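PDB 6VS4: small COPII coat GTPase SAR1 from Encephalitozoon cuniculi, which belongs to the ADP-ribosylation factor family of small P-loop GTPases and is modelled here with a bound GDP and a magnesium ion. Local coordinates for residues K26-Q29 against N30-S34; L55-K58 against L59-D62; H117-E120 against R121-E124. All coordinates share one frame; numbering follows the deposited sequence.

Overall arrangement
Interactions 1 and 2 touch, their centres about 10 Å apart: Phe-28 of helix 9-33 packs on Leu-59 at the end of helix 52-59, and Gln-29 OE1 meets Ser-61 OG in a weak hydrogen bond. Both are partly buried and combine apolar packing with polar groups on other sides of the helix; in interaction 1 these meet a neighbouring subunit. Interaction 1 alone reaches other chains. Interaction 3 is a surface contact, its centre about 32 Å from that of interaction 1 and across the centre of the chain. It leads from strand 109-115 into helix 122-135, and its chemistry is more ionic: acidic groups surround one arginine on the side of the bound GDP.

Interaction 1: residues K26-Q29 against N30-S34; sequences KVFQ and NFVKS
Phe-28 and Val-32, one helical turn apart, lie side by side and point the same way. Val-32 CG2 sits over one face of the Phe-28 ring, 4.1 Å from its centroid and displaced toward the rim, a CH-pi contact with Phe-28 CE1 and CZ each 3.9 Å from that methyl. The ring is swung forward along the helix because its CG stands anti to the backbone N (chi1 176°). Both side chains also rest on Leu-59 of helix 52-59. On another side of the helix Lys-26 and Asn-30 slant across each other. The lysine chain folds at CB-CG and again at its end, which brings Lys-26 NZ to Asn-30 OD1 as a hydrogen-bond donor, although the modelled 2.4 Å is too short for its details to be trusted. Asn-30 ND2 is bound by the carbonyls of Met-5 and Asp-7 of a second subunit. Backbone bonds such as Asn-30 N to Lys-26 O (2.9 Å) run from each residue to the fourth before it. This is the i to i+4 ladder of an alpha helix, in the C-terminal part of helix 9-33, packed on helices 52-59 and 204-223 on one side and on neighbouring subunits on another.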
loop_
_atom_site.group_PDB
_atom_site.type_symbol
_atom_site.label_atom_id
_atom_site.label_comp_id
_atom_site.label_asym_id
_atom_site.label_seq_id
_atom_site.Cartn_x
_atom_site.Cartn_y
_atom_site.Cartn_z
ATOM N N LYS A 26 12.790 0.354 -5.306
ATOM C CA LYS A 26 13.378 -0.976 -5.443
ATOM C C LYS A 26 13.286 -1.475 -6.877
ATOM O O LYS A 26 14.240 -2.065 -7.396
ATOM C CB LYS A 26 12.679 -1.955 -4.497
ATOM C CG LYS A 26 13.268 -3.362 -4.510
ATOM C CD LYS A 26 14.650 -3.381 -3.874
ATOM C CE LYS A 26 15.188 -4.792 -3.713
ATOM N NZ LYS A 26 15.731 -5.350 -4.978
ATOM N N VAL A 27 12.166 -1.199 -7.551
ATOM C CA VAL A 27 12.006 -1.613 -8.943
ATOM C C VAL A 27 13.069 -0.963 -9.819
ATOM O O VAL A 27 13.646 -1.609 -10.701
ATOM C CB VAL A 27 10.585 -1.285 -9.436
ATOM C CG1 VAL A 27 10.487 -1.501 -10.934
ATOM C CG2 VAL A 27 9.574 -2.157 -8.722
ATOM N N PHE A 28 13.360 0.315 -9.576
ATOM C CA PHE A 28 14.411 0.983 -10.331
ATOM C C PHE A 28 15.759 0.325 -10.087
ATOM O O PHE A 28 16.486 0.013 -11.034
ATOM C CB PHE A 28 14.448 2.466 -9.959
ATOM C CG PHE A 28 15.568 3.234 -10.611
ATOM C CD1 PHE A 28 15.507 3.589 -11.950
ATOM C CD2 PHE A 28 16.668 3.635 -9.867
ATOM C CE1 PHE A 28 16.530 4.308 -12.538
ATOM C CE2 PHE A 28 17.695 4.363 -10.453
ATOM C CZ PHE A 28 17.630 4.695 -11.789
ATOM N N GLN A 29 16.081 0.050 -8.821
ATOM C CA GLN A 29 17.350 -0.598 -8.496
ATOM C C GLN A 29 17.462 -1.963 -9.161
ATOM O O GLN A 29 18.535 -2.335 -9.649
ATOM C CB GLN A 29 17.494 -0.724 -6.980
ATOM C CG GLN A 29 17.792 0.600 -6.284
ATOM C CD GLN A 29 17.395 0.591 -4.824
ATOM O OE1 GLN A 29 17.409 -0.451 -4.177
ATOM N NE2 GLN A 29 17.054 1.758 -4.292
ATOM N N ASN A 30 16.367 -2.729 -9.177
ATOM C CA ASN A 30 16.376 -4.031 -9.834
ATOM C C ASN A 30 16.529 -3.895 -11.340
ATOM O O ASN A 30 17.299 -4.633 -11.963
ATOM C CB ASN A 30 15.069 -4.762 -9.546
ATOM C CG ASN A 30 15.059 -5.445 -8.208
ATOM O OD1 ASN A 30 15.891 -5.161 -7.349
ATOM N ND2 ASN A 30 14.112 -6.360 -8.021
ATOM N N PHE A 31 15.806 -2.950 -11.941
ATOM C CA PHE A 31 15.862 -2.786 -13.386
ATOM C C PHE A 31 17.270 -2.436 -13.843
ATOM O O PHE A 31 17.775 -3.000 -14.821
ATOM C CB PHE A 31 14.869 -1.708 -13.815
ATOM C CG PHE A 31 15.148 -1.130 -15.172
ATOM C CD1 PHE A 31 14.615 -1.717 -16.308
ATOM C CD2 PHE A 31 15.939 -0.000 -15.312
ATOM C CE1 PHE A 31 14.866 -1.186 -17.560
ATOM C CE2 PHE A 31 16.198 0.531 -16.560
ATOM C CZ PHE A 31 15.658 -0.061 -17.685
ATOM N N VAL A 32 17.929 -1.527 -13.128
ATOM C CA VAL A 32 19.261 -1.094 -13.525
ATOM C C VAL A 32 20.273 -2.206 -13.297
ATOM O O VAL A 32 21.116 -2.484 -14.157
ATOM C CB VAL A 32 19.635 0.191 -12.770
ATOM C CG1 VAL A 32 21.138 0.407 -12.775
ATOM C CG2 VAL A 32 18.894 1.373 -13.377
ATOM N N LYS A 33 20.188 -2.875 -12.147
ATOM C CA LYS A 33 21.091 -3.979 -11.850
ATOM C C LYS A 33 20.986 -5.087 -12.896
ATOM O O LYS A 33 21.977 -5.770 -13.177
ATOM C CB LYS A 33 20.793 -4.510 -10.445
ATOM C CG LYS A 33 21.677 -5.648 -9.970
ATOM C CD LYS A 33 22.256 -5.359 -8.588
ATOM C CE LYS A 33 21.175 -4.992 -7.587
ATOM N NZ LYS A 33 21.756 -4.535 -6.292
ATOM N N SER A 34 19.804 -5.276 -13.485
ATOM C CA SER A 34 19.591 -6.320 -14.483
ATOM C C SER A 34 20.014 -5.908 -15.887
ATOM O O SER A 34 20.010 -6.753 -16.788
ATOM C CB SER A 34 18.121 -6.728 -14.511
ATOM O OG SER A 34 17.383 -5.796 -15.275
#

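Interaction 2: residues L55-K58 against L59-D62; sequences LVNK and LKSD
Leu-59 CG packs against the carbonyl oxygen of Leu-55, 3.4 Å from Leu-55 O, on the tighter side of this last turn of helix 52-59. The two leucine side chains touch only lightly, Leu-55 CD1 at 4.3 Å from Leu-59 CG; the packing is filled in by Phe-209 of helix 204-223, against both leucines, and by Ile-80, against Leu-59. The backbone is less firmly tied: Leu-59 N divides its hydrogen between Leu-55 O and Val-56 O, both weak at 3.1 Å, and Lys-60 N makes another weak bond to Val-56 O. Asn-57 and Lys-60 lie alongside each other. With chi1 at 79°, the Lys-60 chain folds back over the helix end, CG resting 3.6 Å from Asn-57 O, and its hydrocarbon also rests on Ile-78 and Ile-80 of strand 75-80. Asn-57 OD1 has its polar partner in the hydroxyl of Tyr-67. The loose part is the charged end, Lys-60 NZ facing Asp-62 OD2 at 3.6 Å. The helix runs out at Leu-59, Lys-60 being the first residue to leave helical angles. Weak, shared N-H bonds leave this end to be fixed partly by buried apolar packing, while the exposed, poorly ordered Asp-62 makes its salt bridge probably a mobile one.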
loop_
_atom_site.group_PDB
_atom_site.type_symbol
_atom_site.label_atom_id
_atom_site.label_comp_id
_atom_site.label_asym_id
_atom_site.label_seq_id
_atom_site.Cartn_x
_atom_site.Cartn_y
_atom_site.Cartn_z
ATOM N N LEU A 55 23.485 10.100 -7.794
ATOM C CA LEU A 55 23.007 9.104 -8.746
ATOM C C LEU A 55 23.431 7.699 -8.340
ATOM O O LEU A 55 22.620 6.763 -8.383
ATOM C CB LEU A 55 23.516 9.423 -10.153
ATOM C CG LEU A 55 23.207 8.345 -11.203
ATOM C CD1 LEU A 55 21.705 8.064 -11.303
ATOM C CD2 LEU A 55 23.772 8.737 -12.558
ATOM N N VAL A 56 24.695 7.528 -7.947
ATOM C CA VAL A 56 25.170 6.191 -7.613
ATOM C C VAL A 56 24.488 5.686 -6.347
ATOM O O VAL A 56 24.141 4.502 -6.243
ATOM C CB VAL A 56 26.705 6.187 -7.503
ATOM C CG1 VAL A 56 27.204 4.840 -7.033
ATOM C CG2 VAL A 56 27.318 6.520 -8.866
ATOM N N ASN A 57 24.247 6.580 -5.384
ATOM C CA ASN A 57 23.461 6.210 -4.215
ATOM C C ASN A 57 22.042 5.821 -4.603
ATOM O O ASN A 57 21.418 4.993 -3.931
ATOM C CB ASN A 57 23.447 7.352 -3.200
ATOM C CG ASN A 57 24.780 7.523 -2.505
ATOM O OD1 ASN A 57 25.637 6.642 -2.568
ATOM N ND2 ASN A 57 24.960 8.657 -1.830
ATOM N N LYS A 58 21.522 6.397 -5.686
ATOM C CA LYS A 58 20.187 6.043 -6.144
ATOM C C LYS A 58 20.151 4.635 -6.729
ATOM O O LYS A 58 19.144 3.935 -6.588
ATOM C CB LYS A 58 19.720 7.071 -7.178
ATOM C CG LYS A 58 18.230 7.092 -7.436
ATOM C CD LYS A 58 17.836 8.236 -8.361
ATOM C CE LYS A 58 16.388 8.654 -8.106
ATOM N NZ LYS A 58 16.262 9.349 -6.774
ATOM N N LEU A 59 21.248 4.189 -7.344
ATOM C CA LEU A 59 21.281 2.895 -8.013
ATOM C C LEU A 59 21.552 1.747 -7.055
ATOM O O LEU A 59 21.121 0.621 -7.313
ATOM C CB LEU A 59 22.347 2.899 -9.106
ATOM C CG LEU A 59 22.208 3.961 -10.193
ATOM C CD1 LEU A 59 23.473 4.030 -11.028
ATOM C CD2 LEU A 59 21.007 3.671 -11.063
ATOM N N LYS A 60 22.252 2.001 -5.958
ATOM C CA LYS A 60 22.742 0.927 -5.112
ATOM C C LYS A 60 21.655 0.420 -4.170
ATOM O O LYS A 60 20.713 1.138 -3.822
ATOM C CB LYS A 60 23.959 1.404 -4.316
ATOM C CG LYS A 60 23.626 2.253 -3.106
ATOM C CD LYS A 60 24.879 2.802 -2.450
ATOM C CE LYS A 60 24.603 3.205 -1.011
ATOM N NZ LYS A 60 24.876 2.067 -0.071
ATOM N N SER A 61 21.785 -0.843 -3.776
ATOM C CA SER A 61 20.973 -1.429 -2.714
ATOM C C SER A 61 21.775 -1.329 -1.424
ATOM O O SER A 61 22.833 -1.953 -1.296
ATOM C CB SER A 61 20.610 -2.884 -3.020
ATOM O OG SER A 61 19.589 -2.984 -3.997
ATOM N N ASP A 62 21.266 -0.552 -0.465
ATOM C CA ASP A 62 22.005 -0.306 0.770
ATOM C C ASP A 62 22.325 -1.592 1.521
ATOM O O ASP A 62 23.215 -1.591 2.379
ATOM C CB ASP A 62 21.217 0.657 1.660
ATOM C CG ASP A 62 20.768 1.900 0.911
ATOM O OD1 ASP A 62 19.666 1.870 0.320
ATOM O OD2 ASP A 62 21.519 2.898 0.895
#

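Interaction 3: residues H117-E120 against R121-E124; sequences HDVE and RFQE
The ionic part of this contact is carried by Asp-118 and Arg-121. Their side chains cross at a slant, the carboxylate turned 69° from the guanidinium plane, and Asp-118 OD1 lies at the guanidinium edge, close to its plane. The salt bridge is long, 3.7 Å from Asp-118 OD1 to Arg-121 NH1. The carboxylate comes closer to the aliphatic part of the arginine, Asp-118 OD2 standing 3.3 Å from Arg-121 CG. A bend at chi3 (70°) turns the guanidinium so that Arg-121 NE faces the other way along the chain, to Glu-124 OE2, in a weak but nearly straight salt-bridge bond of 3.4 Å. Arg-121 NH2 has a stronger partner in Asp-48 OD1, so three acids share one guanidinium.

The apolar part joins Val-119 to Phe-122. The phenylalanine ring lies flat over the valine backbone: Val-119 CA stands 3.7 Å from the Phe-122 ring centroid, almost exactly on the ring normal, a CH-pi contact. Val-119 CG1 adds a touch at 3.9 Å to Phe-122 CE2. Leu-168 of helix 162-172 also packs on the ring, and Trp-167 on the valine.

Backbone bonds complete the turn. Phe-122 N is hydrogen-bonded to Val-119 O at 3.1 Å, and Arg-121 N reaches Asp-118 O only weakly. Asp-118 is itself the centre of an inverse gamma turn, and Arg-121 occupies the N-cap position of helix 122-135.

The helix start thus combines a ring laid on the backbone with a set of ion pairs, two of them long or weak. The acids probably reinforce the positive charge of Arg-121; its salt bridge to Asp-48 links the start of helix 122-135 to the loop after strand 40-47, in what is consistent with the P-loop of this family, near the bound GDP.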
loop_
_atom_site.group_PDB
_atom_site.type_symbol
_atom_site.label_atom_id
_atom_site.label_comp_id
_atom_site.label_asym_id
_atom_site.label_seq_id
_atom_site.Cartn_x
_atom_site.Cartn_y
_atom_site.Cartn_z
ATOM N N HIS A 117 22.130 24.318 -13.695
ATOM C CA HIS A 117 21.883 25.563 -12.980
ATOM C C HIS A 117 23.171 26.353 -12.762
ATOM O O HIS A 117 23.160 27.590 -12.799
ATOM C CB HIS A 117 21.198 25.265 -11.648
ATOM C CG HIS A 117 20.627 26.476 -10.985
ATOM N ND1 HIS A 117 19.841 27.386 -11.657
ATOM C CD2 HIS A 117 20.731 26.932 -9.716
ATOM C CE1 HIS A 117 19.481 28.348 -10.828
ATOM N NE2 HIS A 117 20.008 28.097 -9.644
ATOM N N ASP A 118 24.287 25.658 -12.520
ATOM C CA ASP A 118 25.577 26.300 -12.250
ATOM C C ASP A 118 26.193 26.813 -13.556
ATOM O O ASP A 118 27.178 26.283 -14.077
ATOM C CB ASP A 118 26.506 25.325 -11.537
ATOM C CG ASP A 118 27.511 26.022 -10.638
ATOM O OD1 ASP A 118 27.789 25.497 -9.539
ATOM O OD2 ASP A 118 27.984 27.119 -11.004
ATOM N N VAL A 119 25.598 27.888 -14.080
ATOM C CA VAL A 119 26.020 28.388 -15.387
ATOM C C VAL A 119 27.425 28.977 -15.346
ATOM O O VAL A 119 28.166 28.880 -16.330
ATOM C CB VAL A 119 25.004 29.415 -15.924
ATOM C CG1 VAL A 119 23.634 28.759 -16.093
ATOM C CG2 VAL A 119 24.923 30.614 -15.004
ATOM N N GLU A 120 27.826 29.582 -14.224
ATOM C CA GLU A 120 29.133 30.236 -14.161
ATOM C C GLU A 120 30.289 29.252 -14.302
ATOM O O GLU A 120 31.387 29.656 -14.713
ATOM C CB GLU A 120 29.260 31.046 -12.869
ATOM C CG GLU A 120 28.270 32.214 -12.778
ATOM C CD GLU A 120 28.326 33.153 -13.988
ATOM O OE1 GLU A 120 29.440 33.442 -14.481
ATOM O OE2 GLU A 120 27.252 33.608 -14.442
ATOM N N ARG A 121 30.074 27.978 -13.967
ATOM C CA ARG A 121 31.112 26.961 -14.045
ATOM C C ARG A 121 31.030 26.153 -15.334
ATOM O O ARG A 121 31.628 25.075 -15.423
ATOM C CB ARG A 121 31.031 26.043 -12.826
ATOM C CG ARG A 121 31.194 26.783 -11.504
ATOM C CD ARG A 121 30.983 25.863 -10.324
ATOM N NE ARG A 121 32.052 24.889 -10.171
ATOM C CZ ARG A 121 31.938 23.779 -9.451
ATOM N NH1 ARG A 121 30.795 23.503 -8.834
ATOM N NH2 ARG A 121 32.961 22.940 -9.355
ATOM N N PHE A 122 30.331 26.674 -16.348
ATOM C CA PHE A 122 30.212 25.989 -17.630
ATOM C C PHE A 122 31.549 25.874 -18.345
ATOM O O PHE A 122 31.717 24.982 -19.183
ATOM C CB PHE A 122 29.204 26.708 -18.527
ATOM C CG PHE A 122 27.779 26.288 -18.297
ATOM C CD1 PHE A 122 27.479 25.262 -17.419
ATOM C CD2 PHE A 122 26.736 26.923 -18.956
ATOM C CE1 PHE A 122 26.159 24.870 -17.204
ATOM C CE2 PHE A 122 25.419 26.538 -18.748
ATOM C CZ PHE A 122 25.129 25.515 -17.871
ATOM N N GLN A 123 32.495 26.763 -18.041
ATOM C CA GLN A 123 33.823 26.662 -18.635
ATOM C C GLN A 123 34.578 25.452 -18.099
ATOM O O GLN A 123 35.260 24.756 -18.861
ATOM C CB GLN A 123 34.604 27.951 -18.384
ATOM C CG GLN A 123 35.905 28.032 -19.161
ATOM C CD GLN A 123 35.696 27.898 -20.657
ATOM O OE1 GLN A 123 34.673 28.316 -21.194
ATOM N NE2 GLN A 123 36.673 27.313 -21.337
ATOM N N GLU A 124 34.461 25.175 -16.798
ATOM C CA GLU A 124 35.015 23.933 -16.265
ATOM C C GLU A 124 34.360 22.722 -16.911
ATOM O O GLU A 124 35.039 21.741 -17.232
ATOM C CB GLU A 124 34.830 23.859 -14.751
ATOM C CG GLU A 124 35.415 24.996 -13.958
ATOM C CD GLU A 124 35.278 24.760 -12.470
ATOM O OE1 GLU A 124 35.496 23.610 -12.034
ATOM O OE2 GLU A 124 34.945 25.717 -11.740
#